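Side-chain contacts in triacylglycerol lipase (Clostridium botulinum, PDB 5AH1), which probably hydrolyses triacylglycerols and other carboxylic esters, including synthetic polyesters, as a zinc-binding member of the alpha/beta-hydrolase superfamily: residues 84-89 / 302-307; 127-132 / 192-197; 133-138 / 185-190; 143-148 / 212-217. All coordinates share one frame; numbering follows the deposited sequence.

Contact 1. Residues 84-89 / 302-307; sequences HGFMGF and DIATYD. With ZN (zinc ion), chain B.
The first torsion of Phe86, with CG anti to the backbone N and beside the carbonyl carbon (chi1 -178°), places the ring beside Ala304. The Ala304 methyl then meets the CD1-CE1 side of the ring at an oblique angle, with 3.8 Å between Ala304 CB and Phe86 CD1. Farther along the ring, Thr305 CG2 comes to 4.5 Å from Phe86 CZ, a looser touch. One face of the ring carries the Met87 chain, whose CG stands 4.1 Å above the ring centre.

Residues 85-88 form a type II beta turn. The His84 ring braces it: ND1 donates to Gly85 O at 2.9 Å, on a lone pair and nearly in the plane of the imidazole. The His-Gly-Phe sequence after a central strand is consistent with the oxyanion-hole loop of lipases. On the other segment, Asp302 OD2 binds the zinc ion at 2.0 Å, sharing it with Asp130, His150 and His156.

Phe86 also packs against Ile246 and Thr249 of helix 242-257, so the Phe86 side chain of the loop after strand 80-83 lies between helix 242-257 and the first turn of helix 304-308.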
loop_
_atom_site.group_PDB
_atom_site.type_symbol
_atom_site.label_atom_id
_atom_site.label_comp_id
_atom_site.label_asym_id
_atom_site.label_seq_id
_atom_site.Cartn_x
_atom_site.Cartn_y
_atom_site.Cartn_z
ATOM N N HIS A 84 1.859 2.651 4.441
ATOM C CA HIS A 84 2.031 1.216 4.278
ATOM C C HIS A 84 0.822 0.539 3.632
ATOM O O HIS A 84 -0.266 1.120 3.518
ATOM C CB HIS A 84 2.261 0.589 5.660
ATOM C CG HIS A 84 1.090 0.726 6.580
ATOM N ND1 HIS A 84 0.002 -0.112 6.517
ATOM C CD2 HIS A 84 0.817 1.614 7.568
ATOM C CE1 HIS A 84 -0.883 0.243 7.433
ATOM N NE2 HIS A 84 -0.415 1.291 8.083
ATOM N N GLY A 85 1.047 -0.700 3.217
ATOM C CA GLY A 85 0.009 -1.519 2.613
ATOM C C GLY A 85 -0.725 -2.466 3.537
ATOM O O GLY A 85 -0.966 -2.189 4.711
ATOM N N PHE A 86 -1.117 -3.585 2.949
ATOM C CA PHE A 86 -1.852 -4.644 3.640
ATOM C C PHE A 86 -0.948 -5.294 4.677
ATOM O O PHE A 86 0.212 -5.604 4.376
ATOM C CB PHE A 86 -2.290 -5.652 2.574
ATOM C CG PHE A 86 -3.103 -6.815 3.076
ATOM C CD1 PHE A 86 -4.366 -6.643 3.602
ATOM C CD2 PHE A 86 -2.632 -8.089 2.925
ATOM C CE1 PHE A 86 -5.114 -7.721 4.004
ATOM C CE2 PHE A 86 -3.385 -9.160 3.328
ATOM C CZ PHE A 86 -4.616 -8.970 3.867
ATOM N N MET A 87 -1.454 -5.448 5.897
ATOM C CA MET A 87 -0.686 -6.059 6.978
ATOM C C MET A 87 0.638 -5.340 7.262
ATOM O O MET A 87 1.631 -5.964 7.635
ATOM C CB MET A 87 -0.520 -7.573 6.756
ATOM C CG MET A 87 -1.815 -8.346 7.097
ATOM S SD MET A 87 -2.139 -8.355 8.883
ATOM C CE MET A 87 -0.967 -9.592 9.368
ATOM N N GLY A 88 0.626 -4.011 7.107
ATOM C CA GLY A 88 1.690 -3.153 7.606
ATOM C C GLY A 88 1.309 -2.530 8.933
ATOM O O GLY A 88 0.119 -2.356 9.217
ATOM N N PHE A 89 2.315 -2.226 9.755
ATOM C CA PHE A 89 2.108 -1.737 11.117
ATOM C C PHE A 89 2.893 -0.458 11.381
ATOM O O PHE A 89 3.646 -0.003 10.521
ATOM C CB PHE A 89 2.446 -2.854 12.099
ATOM C CG PHE A 89 1.532 -4.028 11.940
ATOM C CD1 PHE A 89 0.279 -4.033 12.535
ATOM C CD2 PHE A 89 1.888 -5.099 11.133
ATOM C CE1 PHE A 89 -0.612 -5.092 12.334
ATOM C CE2 PHE A 89 1.011 -6.159 10.943
ATOM C CZ PHE A 89 -0.241 -6.157 11.549
ATOM N N ASP A 302 -16.672 -4.228 2.538
ATOM C CA ASP A 302 -15.900 -3.154 3.181
ATOM C C ASP A 302 -14.705 -3.675 3.978
ATOM O O ASP A 302 -14.606 -3.443 5.188
ATOM C CB ASP A 302 -16.847 -2.350 4.079
ATOM C CG ASP A 302 -16.229 -1.076 4.631
ATOM O OD1 ASP A 302 -15.481 -0.383 3.897
ATOM O OD2 ASP A 302 -16.533 -0.749 5.801
ATOM N N ILE A 303 -13.805 -4.385 3.304
ATOM C CA ILE A 303 -12.663 -5.032 3.956
ATOM C C ILE A 303 -11.518 -5.155 2.934
ATOM O O ILE A 303 -11.769 -5.127 1.736
ATOM C CB ILE A 303 -13.126 -6.396 4.560
ATOM C CG1 ILE A 303 -12.140 -6.912 5.608
ATOM C CG2 ILE A 303 -13.421 -7.392 3.455
ATOM C CD1 ILE A 303 -12.094 -6.076 6.883
ATOM N N ALA A 304 -10.276 -5.279 3.396
ATOM C CA ALA A 304 -9.153 -5.211 2.463
ATOM C C ALA A 304 -9.162 -6.314 1.404
ATOM O O ALA A 304 -8.791 -6.074 0.264
ATOM C CB ALA A 304 -7.821 -5.232 3.209
ATOM N N THR A 305 -9.546 -7.522 1.785
ATOM C CA THR A 305 -9.485 -8.656 0.875
ATOM C C THR A 305 -10.376 -8.440 -0.355
ATOM O O THR A 305 -10.001 -8.826 -1.471
ATOM C CB THR A 305 -9.795 -9.975 1.634
ATOM O OG1 THR A 305 -10.879 -9.773 2.538
ATOM C CG2 THR A 305 -8.589 -10.383 2.443
ATOM N N TYR A 306 -11.519 -7.780 -0.182
ATOM C CA TYR A 306 -12.355 -7.412 -1.319
ATOM C C TYR A 306 -11.696 -6.308 -2.146
ATOM O O TYR A 306 -11.608 -6.388 -3.376
ATOM C CB TYR A 306 -13.749 -6.971 -0.877
ATOM C CG TYR A 306 -14.549 -6.447 -2.044
ATOM C CD1 TYR A 306 -15.193 -7.307 -2.920
ATOM C CD2 TYR A 306 -14.618 -5.085 -2.307
ATOM C CE1 TYR A 306 -15.901 -6.830 -4.002
ATOM C CE2 TYR A 306 -15.307 -4.604 -3.386
ATOM C CZ TYR A 306 -15.954 -5.464 -4.231
ATOM O OH TYR A 306 -16.636 -4.961 -5.318
ATOM N N ASP A 307 -11.225 -5.265 -1.474
ATOM C CA ASP A 307 -10.647 -4.110 -2.159
ATOM C C ASP A 307 -9.367 -4.451 -2.935
ATOM O O ASP A 307 -9.003 -3.743 -3.883
ATOM C CB ASP A 307 -10.388 -2.994 -1.141
ATOM C CG ASP A 307 -11.590 -2.059 -0.951
ATOM O OD1 ASP A 307 -12.657 -2.301 -1.568
ATOM O OD2 ASP A 307 -11.442 -1.079 -0.179
HETATM ZN ZN ZN B . -15.981 1.054 6.375
#

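Contact 2. Residues 127-132 / 192-197; sequences SNWDRA and TQLLSE. With ZN (zinc ion), chain B.
Trp129 and Leu194 make the main apolar contact, their side chains crossing at about a right angle. Trp129 has CG opposite its backbone N (chi1 175°), which places the six-membered ring of the indole against the leucine. Leu194 CD2 lies 3.9 Å from Trp129 CZ3, while Leu194 CD1 stands 4.3 Å above the indole plane, displaced toward the rim. That same CD1 reaches Ala132 CB at 4.4 Å, so the leucine fork spans one helical turn of the partner.

The two helices, 128-140 and 183-197, belong to an alpha/beta-hydrolase; the second follows the probable nucleophile elbow, a GxSxG sequence with Ser182 at its centre.

No hydrogen bond joins residues 127-132 to 192-197; the polar bonds lie within each segment or reach other parts of the chain. Ser127 is an N-cap, its OG accepting from Asp130 N at 3.0 Å, and OG also bonds to Asp302 OD1. Ser196 OG donates to Thr192 O at 2.9 Å, and the backbone N of the same serine reaches that oxygen from the opposite face of its plane. The indole N-H of Trp129 goes to Tyr146 O, which holds the rotation of the ring.

Metal binding is the third kind. Asp130 OD1 lies 1.9 Å from the zinc ion and Asp130 OD2 2.7 Å, a lopsided grip in which OD2 also meets Gln273 NE2.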
loop_
_atom_site.group_PDB
_atom_site.type_symbol
_atom_site.label_atom_id
_atom_site.label_comp_id
_atom_site.label_asym_id
_atom_site.label_seq_id
_atom_site.Cartn_x
_atom_site.Cartn_y
_atom_site.Cartn_z
ATOM N N SER A 127 -10.768 -1.655 4.705
ATOM C CA SER A 127 -10.996 -1.199 3.345
ATOM C C SER A 127 -10.198 0.070 3.042
ATOM O O SER A 127 -9.747 0.777 3.931
ATOM C CB SER A 127 -12.465 -0.895 3.135
ATOM O OG SER A 127 -12.842 0.204 3.944
ATOM N N ASN A 128 -10.048 0.367 1.759
ATOM C CA ASN A 128 -9.391 1.607 1.354
ATOM C C ASN A 128 -10.165 2.843 1.819
ATOM O O ASN A 128 -9.557 3.844 2.194
ATOM C CB ASN A 128 -9.179 1.615 -0.160
ATOM C CG ASN A 128 -7.957 0.827 -0.558
ATOM O OD1 ASN A 128 -6.855 1.118 -0.076
ATOM N ND2 ASN A 128 -8.116 -0.138 -1.453
ATOM N N TRP A 129 -11.490 2.795 1.794
ATOM C CA TRP A 129 -12.266 3.901 2.349
ATOM C C TRP A 129 -11.908 4.107 3.823
ATOM O O TRP A 129 -11.590 5.223 4.269
ATOM C CB TRP A 129 -13.754 3.612 2.226
ATOM C CG TRP A 129 -14.641 4.650 2.872
ATOM C CD1 TRP A 129 -14.941 4.767 4.214
ATOM C CD2 TRP A 129 -15.360 5.712 2.214
ATOM N NE1 TRP A 129 -15.788 5.824 4.414
ATOM C CE2 TRP A 129 -16.066 6.415 3.209
ATOM C CE3 TRP A 129 -15.466 6.145 0.877
ATOM C CZ2 TRP A 129 -16.904 7.489 2.909
ATOM C CZ3 TRP A 129 -16.284 7.209 0.592
ATOM C CH2 TRP A 129 -16.981 7.879 1.599
ATOM N N ASP A 130 -11.954 3.024 4.600
ATOM C CA ASP A 130 -11.705 3.150 6.031
ATOM C C ASP A 130 -10.277 3.658 6.262
ATOM O O ASP A 130 -10.045 4.534 7.091
ATOM C CB ASP A 130 -11.910 1.820 6.761
ATOM C CG ASP A 130 -13.387 1.358 6.829
ATOM O OD1 ASP A 130 -14.294 1.997 6.230
ATOM O OD2 ASP A 130 -13.631 0.335 7.516
ATOM N N ARG A 131 -9.329 3.089 5.531
ATOM C CA ARG A 131 -7.937 3.514 5.630
ATOM C C ARG A 131 -7.720 4.972 5.240
ATOM O O ARG A 131 -6.900 5.648 5.835
ATOM C CB ARG A 131 -7.063 2.568 4.814
ATOM C CG ARG A 131 -6.954 1.160 5.463
ATOM C CD ARG A 131 -6.398 0.132 4.501
ATOM N NE ARG A 131 -5.221 0.582 3.754
ATOM C CZ ARG A 131 -3.983 0.117 3.906
ATOM N NH1 ARG A 131 -3.644 -0.705 4.901
ATOM N NH2 ARG A 131 -3.047 0.549 3.076
ATOM N N ALA A 132 -8.444 5.449 4.240
ATOM C CA ALA A 132 -8.349 6.849 3.853
ATOM C C ALA A 132 -8.870 7.784 4.954
ATOM O O ALA A 132 -8.270 8.824 5.220
ATOM C CB ALA A 132 -9.063 7.098 2.540
ATOM N N THR A 192 -6.837 11.286 -1.813
ATOM C CA THR A 192 -6.700 12.437 -2.703
ATOM C C THR A 192 -8.032 12.729 -3.415
ATOM O O THR A 192 -8.454 13.879 -3.543
ATOM C CB THR A 192 -5.549 12.213 -3.702
ATOM O OG1 THR A 192 -4.328 12.026 -2.973
ATOM C CG2 THR A 192 -5.414 13.394 -4.631
ATOM N N GLN A 193 -8.760 11.672 -3.772
ATOM C CA GLN A 193 -10.067 11.792 -4.403
ATOM C C GLN A 193 -11.059 12.466 -3.455
ATOM O O GLN A 193 -11.762 13.410 -3.815
ATOM C CB GLN A 193 -10.583 10.415 -4.804
ATOM C CG GLN A 193 -12.006 10.422 -5.326
ATOM C CD GLN A 193 -12.148 11.095 -6.659
ATOM O OE1 GLN A 193 -11.231 11.086 -7.490
ATOM N NE2 GLN A 193 -13.300 11.707 -6.868
ATOM N N LEU A 194 -11.124 11.961 -2.227
ATOM C CA LEU A 194 -12.038 12.507 -1.238
ATOM C C LEU A 194 -11.692 13.953 -0.877
ATOM O O LEU A 194 -12.572 14.807 -0.814
ATOM C CB LEU A 194 -12.048 11.623 0.017
ATOM C CG LEU A 194 -12.775 10.280 -0.151
ATOM C CD1 LEU A 194 -12.552 9.388 1.045
ATOM C CD2 LEU A 194 -14.279 10.467 -0.384
ATOM N N LEU A 195 -10.422 14.244 -0.631
ATOM C CA LEU A 195 -10.036 15.613 -0.329
ATOM C C LEU A 195 -10.498 16.558 -1.432
ATOM O O LEU A 195 -11.089 17.597 -1.167
ATOM C CB LEU A 195 -8.523 15.736 -0.132
ATOM C CG LEU A 195 -7.982 15.178 1.189
ATOM C CD1 LEU A 195 -6.465 15.124 1.120
ATOM C CD2 LEU A 195 -8.447 16.005 2.377
ATOM N N SER A 196 -10.272 16.159 -2.678
ATOM C CA SER A 196 -10.538 17.032 -3.809
ATOM C C SER A 196 -12.026 17.177 -4.089
ATOM O O SER A 196 -12.512 18.281 -4.315
ATOM C CB SER A 196 -9.846 16.481 -5.057
ATOM O OG SER A 196 -8.436 16.387 -4.903
ATOM N N GLU A 197 -12.749 16.063 -4.076
ATOM C CA GLU A 197 -14.132 16.057 -4.553
ATOM C C GLU A 197 -15.181 15.678 -3.512
ATOM O O GLU A 197 -16.368 15.824 -3.772
ATOM C CB GLU A 197 -14.264 15.134 -5.766
ATOM C CG GLU A 197 -13.424 15.572 -6.952
ATOM C CD GLU A 197 -13.868 14.935 -8.251
ATOM O OE1 GLU A 197 -14.993 15.221 -8.698
ATOM O OE2 GLU A 197 -13.112 14.133 -8.827
HETATM ZN ZN ZN B . -15.981 1.054 6.375
#

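Contact 3. Residues 133-138 / 185-190; sequences CELYAY and GQTIRT
Leu135 faces the helix of Ile188 and Thr187 with a single methyl. Its CD2 lies 4.1 Å from Ile188 CG2 and 4.3 Å from Thr187 CG2, touching two successive residues of the partner helix. The isoleucine offers its short branch: CG2 sits opposite the carbonyl carbon, while CG1 is tucked between backbone N and carbonyl carbon (chi1 62°) and leads the longer arm away. Leu191 and Ala120 also touch Leu135, Ala120 belonging to strand 117-120 at the edge of the central sheet.

Here helix 128-140 packs against helix 183-197, which in the alpha/beta-hydrolase fold follows the nucleophile strand; Ile188 touches the residues of the probable elbow at the head of that helix.

Farther out, polar groups hold Thr187 in place. Its OG1 accepts from Arg131 NE and has two acceptors within reach, Asn128 OD1 and Met183 O; Asn128 and Arg131 link this buried hydroxyl to helix 128-140. Gln186 continues the network, bonding through OE1 to Asn128 ND2 and through NE2 to Asp307 O. Gln186 O meanwhile receives Thr190 OG1 at 2.8 Å, from 37° out of the carbonyl plane, and Thr190 N from the opposite face.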
loop_
_atom_site.group_PDB
_atom_site.type_symbol
_atom_site.label_atom_id
_atom_site.label_comp_id
_atom_site.label_asym_id
_atom_site.label_seq_id
_atom_site.Cartn_x
_atom_site.Cartn_y
_atom_site.Cartn_z
ATOM N N CYS A 133 -9.983 7.412 5.586
ATOM C CA CYS A 133 -10.509 8.187 6.696
ATOM C C CYS A 133 -9.528 8.188 7.855
ATOM O O CYS A 133 -9.342 9.199 8.525
ATOM C CB CYS A 133 -11.853 7.620 7.158
ATOM S SG CYS A 133 -13.189 7.722 5.917
ATOM N N GLU A 134 -8.911 7.037 8.105
ATOM C CA GLU A 134 -7.894 6.930 9.147
ATOM C C GLU A 134 -6.674 7.782 8.800
ATOM O O GLU A 134 -6.116 8.445 9.673
ATOM C CB GLU A 134 -7.529 5.470 9.360
ATOM C CG GLU A 134 -8.708 4.674 9.926
ATOM C CD GLU A 134 -8.613 3.187 9.681
ATOM O OE1 GLU A 134 -7.587 2.699 9.169
ATOM O OE2 GLU A 134 -9.590 2.480 10.024
ATOM N N LEU A 135 -6.260 7.762 7.538
ATOM C CA LEU A 135 -5.116 8.547 7.089
ATOM C C LEU A 135 -5.347 10.055 7.267
ATOM O O LEU A 135 -4.467 10.786 7.736
ATOM C CB LEU A 135 -4.814 8.217 5.630
ATOM C CG LEU A 135 -3.638 8.937 4.989
ATOM C CD1 LEU A 135 -2.365 8.740 5.791
ATOM C CD2 LEU A 135 -3.468 8.437 3.562
ATOM N N TYR A 136 -6.545 10.510 6.907
ATOM C CA TYR A 136 -6.942 11.891 7.151
ATOM C C TYR A 136 -6.747 12.286 8.617
ATOM O O TYR A 136 -6.062 13.267 8.922
ATOM C CB TYR A 136 -8.393 12.102 6.690
ATOM C CG TYR A 136 -8.944 13.452 7.048
ATOM C CD1 TYR A 136 -8.703 14.565 6.256
ATOM C CD2 TYR A 136 -9.710 13.619 8.185
ATOM C CE1 TYR A 136 -9.201 15.808 6.604
ATOM C CE2 TYR A 136 -10.204 14.854 8.545
ATOM C CZ TYR A 136 -9.938 15.953 7.754
ATOM O OH TYR A 136 -10.444 17.182 8.106
ATOM N N ALA A 137 -7.289 11.495 9.525
ATOM C CA ALA A 137 -7.169 11.804 10.948
ATOM C C ALA A 137 -5.737 11.682 11.436
ATOM O O ALA A 137 -5.312 12.444 12.313
ATOM C CB ALA A 137 -8.077 10.903 11.752
ATOM N N TYR A 138 -4.992 10.724 10.896
ATOM C CA TYR A 138 -3.609 10.522 11.314
ATOM C C TYR A 138 -2.768 11.750 10.996
ATOM O O TYR A 138 -1.846 12.101 11.740
ATOM C CB TYR A 138 -2.997 9.276 10.646
ATOM C CG TYR A 138 -1.833 8.739 11.424
ATOM C CD1 TYR A 138 -0.564 9.260 11.252
ATOM C CD2 TYR A 138 -2.014 7.785 12.413
ATOM C CE1 TYR A 138 0.504 8.811 11.999
ATOM C CE2 TYR A 138 -0.951 7.337 13.171
ATOM C CZ TYR A 138 0.304 7.853 12.955
ATOM O OH TYR A 138 1.365 7.428 13.723
ATOM N N GLY A 185 -0.905 2.493 -1.894
ATOM C CA GLY A 185 -1.114 3.259 -3.110
ATOM C C GLY A 185 -2.590 3.469 -3.449
ATOM O O GLY A 185 -2.992 4.550 -3.874
ATOM N N GLN A 186 -3.422 2.446 -3.253
ATOM C CA GLN A 186 -4.862 2.615 -3.398
ATOM C C GLN A 186 -5.392 3.579 -2.354
ATOM O O GLN A 186 -6.238 4.435 -2.646
ATOM C CB GLN A 186 -5.591 1.283 -3.240
ATOM C CG GLN A 186 -5.413 0.280 -4.349
ATOM C CD GLN A 186 -6.132 -0.998 -3.995
ATOM O OE1 GLN A 186 -5.874 -1.587 -2.926
ATOM N NE2 GLN A 186 -7.075 -1.419 -4.843
ATOM N N THR A 187 -4.911 3.443 -1.119
ATOM C CA THR A 187 -5.389 4.286 -0.026
ATOM C C THR A 187 -5.081 5.761 -0.281
ATOM O O THR A 187 -5.926 6.617 -0.038
ATOM C CB THR A 187 -4.772 3.845 1.296
ATOM O OG1 THR A 187 -5.137 2.481 1.561
ATOM C CG2 THR A 187 -5.239 4.732 2.452
ATOM N N ILE A 188 -3.881 6.080 -0.764
ATOM C CA ILE A 188 -3.532 7.490 -0.997
ATOM C C ILE A 188 -4.253 8.068 -2.211
ATOM O O ILE A 188 -4.607 9.250 -2.220
ATOM C CB ILE A 188 -1.984 7.745 -1.070
ATOM C CG1 ILE A 188 -1.330 6.995 -2.230
ATOM C CG2 ILE A 188 -1.360 7.345 0.262
ATOM C CD1 ILE A 188 0.137 7.343 -2.429
ATOM N N ARG A 189 -4.535 7.235 -3.216
ATOM C CA ARG A 189 -5.374 7.682 -4.329
ATOM C C ARG A 189 -6.743 8.073 -3.809
ATOM O O ARG A 189 -7.330 9.059 -4.217
ATOM C CB ARG A 189 -5.508 6.600 -5.391
ATOM C CG ARG A 189 -4.273 6.359 -6.273
ATOM C CD ARG A 189 -4.419 5.099 -7.120
ATOM N NE ARG A 189 -5.708 5.096 -7.816
ATOM C CZ ARG A 189 -6.468 4.021 -8.007
ATOM N NH1 ARG A 189 -5.999 2.818 -7.712
ATOM N NH2 ARG A 189 -7.666 4.166 -8.540
ATOM N N THR A 190 -7.268 7.243 -2.914
ATOM C CA THR A 190 -8.623 7.396 -2.356
ATOM C C THR A 190 -8.703 8.662 -1.493
ATOM O O THR A 190 -9.638 9.453 -1.604
ATOM C CB THR A 190 -9.027 6.160 -1.529
ATOM O OG1 THR A 190 -8.959 5.006 -2.368
ATOM C CG2 THR A 190 -10.441 6.265 -0.967
#

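Contact 4. Residues 143-148 / 212-217; sequences TVDYGE and PLFEGG
Phe214 pushes the CE2-CZ corner of its ring against the backbone of residues 145-147. Gly147 CA is 3.5 Å from Phe214 CE2, and the carbonyl oxygens of Asp145 and Tyr146 lie 3.6 and 3.7 Å from Phe214 CZ; all three approach the ring obliquely. The same ring lies almost parallel to the indole of Trp129, with planes about 10° apart. On the Tyr146 ring, Val144 CG1 rests 3.4 Å above one face, offset toward the rim, and His156 meets the tyrosine edge-to-face.

Gly147 brings no side chain to the tight approach of Phe214, and its positive phi of 96° suits glycine. An Asx turn fixes the bend: Gly147 N donates to Asp145 OD1 at 3.0 Å, on the anti side of the carboxylate and 27° out of its plane. Asp145 OD2 is held in a salt bridge with Arg158, which should favour the charged carboxylate.

Tyr146 touches two zinc ligands, His156 by its ring and Asp130 of helix 128-140, and its OH bonds to Glu134 OE2 of the same helix. With the two-stranded antiparallel sheet of 142-145 and 159-163, this is consistent with the zinc-binding region of related bacterial lipases.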
loop_
_atom_site.group_PDB
_atom_site.type_symbol
_atom_site.label_atom_id
_atom_site.label_comp_id
_atom_site.label_asym_id
_atom_site.label_seq_id
_atom_site.Cartn_x
_atom_site.Cartn_y
_atom_site.Cartn_z
ATOM N N THR A 143 -10.363 12.390 15.821
ATOM C CA THR A 143 -11.008 11.095 15.862
ATOM C C THR A 143 -11.469 10.696 14.470
ATOM O O THR A 143 -12.141 11.456 13.767
ATOM C CB THR A 143 -12.188 11.127 16.839
ATOM O OG1 THR A 143 -11.698 11.447 18.147
ATOM C CG2 THR A 143 -12.909 9.788 16.894
ATOM N N VAL A 144 -11.117 9.480 14.080
ATOM C CA VAL A 144 -11.505 8.972 12.777
ATOM C C VAL A 144 -13.025 9.010 12.631
ATOM O O VAL A 144 -13.753 8.575 13.530
ATOM C CB VAL A 144 -11.017 7.525 12.604
ATOM C CG1 VAL A 144 -11.457 6.953 11.264
ATOM C CG2 VAL A 144 -9.486 7.444 12.746
ATOM N N ASP A 145 -13.479 9.486 11.475
ATOM C CA ASP A 145 -14.898 9.593 11.136
ATOM C C ASP A 145 -15.092 8.948 9.775
ATOM O O ASP A 145 -14.617 9.476 8.778
ATOM C CB ASP A 145 -15.300 11.069 11.156
ATOM C CG ASP A 145 -16.759 11.319 10.848
ATOM O OD1 ASP A 145 -17.484 10.426 10.366
ATOM O OD2 ASP A 145 -17.212 12.456 11.098
ATOM N N TYR A 146 -15.757 7.795 9.749
ATOM C CA TYR A 146 -15.921 7.024 8.521
ATOM C C TYR A 146 -17.096 7.486 7.669
ATOM O O TYR A 146 -17.286 6.966 6.576
ATOM C CB TYR A 146 -16.102 5.539 8.870
ATOM C CG TYR A 146 -14.909 4.917 9.555
ATOM C CD1 TYR A 146 -13.743 4.685 8.847
ATOM C CD2 TYR A 146 -14.933 4.583 10.905
ATOM C CE1 TYR A 146 -12.649 4.120 9.452
ATOM C CE2 TYR A 146 -13.837 4.010 11.521
ATOM C CZ TYR A 146 -12.693 3.793 10.797
ATOM O OH TYR A 146 -11.614 3.216 11.435
ATOM N N GLY A 147 -17.868 8.444 8.178
ATOM C CA GLY A 147 -19.041 8.939 7.492
ATOM C C GLY A 147 -20.297 8.252 7.998
ATOM O O GLY A 147 -20.363 7.026 8.068
ATOM N N GLU A 148 -21.310 9.031 8.351
ATOM C CA GLU A 148 -22.574 8.418 8.769
ATOM C C GLU A 148 -23.124 7.459 7.714
ATOM O O GLU A 148 -23.545 6.342 8.031
ATOM C CB GLU A 148 -23.623 9.481 9.080
ATOM C CG GLU A 148 -24.950 8.911 9.560
ATOM C CD GLU A 148 -25.920 9.999 9.953
ATOM O OE1 GLU A 148 -25.817 10.507 11.087
ATOM O OE2 GLU A 148 -26.771 10.360 9.115
ATOM N N PRO A 212 -14.824 17.117 7.531
ATOM C CA PRO A 212 -14.393 17.969 6.416
ATOM C C PRO A 212 -13.886 17.155 5.226
ATOM O O PRO A 212 -13.972 17.623 4.083
ATOM C CB PRO A 212 -13.265 18.797 7.030
ATOM C CG PRO A 212 -13.659 18.916 8.497
ATOM C CD PRO A 212 -14.272 17.568 8.825
ATOM N N LEU A 213 -13.348 15.963 5.483
ATOM C CA LEU A 213 -12.859 15.102 4.410
ATOM C C LEU A 213 -13.891 14.939 3.298
ATOM O O LEU A 213 -13.557 14.884 2.117
ATOM C CB LEU A 213 -12.444 13.728 4.956
ATOM C CG LEU A 213 -11.968 12.710 3.908
ATOM C CD1 LEU A 213 -10.775 13.264 3.110
ATOM C CD2 LEU A 213 -11.620 11.386 4.561
ATOM N N PHE A 214 -15.154 14.817 3.671
ATOM C CA PHE A 214 -16.179 14.466 2.703
ATOM C C PHE A 214 -16.769 15.663 1.956
ATOM O O PHE A 214 -17.609 15.473 1.076
ATOM C CB PHE A 214 -17.301 13.665 3.381
ATOM C CG PHE A 214 -16.807 12.439 4.104
ATOM C CD1 PHE A 214 -16.010 11.508 3.455
ATOM C CD2 PHE A 214 -17.127 12.216 5.437
ATOM C CE1 PHE A 214 -15.533 10.400 4.113
ATOM C CE2 PHE A 214 -16.649 11.104 6.095
ATOM C CZ PHE A 214 -15.849 10.203 5.438
ATOM N N GLU A 215 -16.341 16.885 2.283
ATOM C CA GLU A 215 -16.961 18.063 1.679
ATOM C C GLU A 215 -16.340 18.471 0.345
ATOM O O GLU A 215 -16.992 19.147 -0.440
ATOM C CB GLU A 215 -17.010 19.214 2.692
ATOM C CG GLU A 215 -17.917 18.905 3.889
ATOM C CD GLU A 215 -18.117 20.075 4.856
ATOM O OE1 GLU A 215 -17.118 20.581 5.411
ATOM O OE2 GLU A 215 -19.279 20.487 5.082
ATOM N N GLY A 216 -15.133 17.994 0.067
ATOM C CA GLY A 216 -14.412 18.372 -1.136
ATOM C C GLY A 216 -13.749 19.731 -1.051
ATOM O O GLY A 216 -13.869 20.433 -0.043
ATOM N N GLY A 217 -13.049 20.096 -2.118
ATOM C CA GLY A 217 -12.470 21.417 -2.271
ATOM C C GLY A 217 -11.097 21.590 -1.658
ATOM O O GLY A 217 -10.618 22.714 -1.572
#

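Contacts 2 and 3 are successive levels of one interface, helix 128-140 against helix 183-197, with centres only 5 Å apart. Contact 4 lies 9 Å from contact 2, centre to centre, and ties the strand after helix 128-140 to the loop leading into strand 221-227. Contact 1, whose centre is about 14 Å from that of contact 2, joins the loop following strand 80-83 to helix 304-308, more than 200 residues later. Along the chain contact 1 encloses the other three, contact 3 is nested within contact 2, and contact 4 crosses both. Contacts 1 and 2 each supply an aspartate to the zinc site, so the metal links regions far apart in sequence.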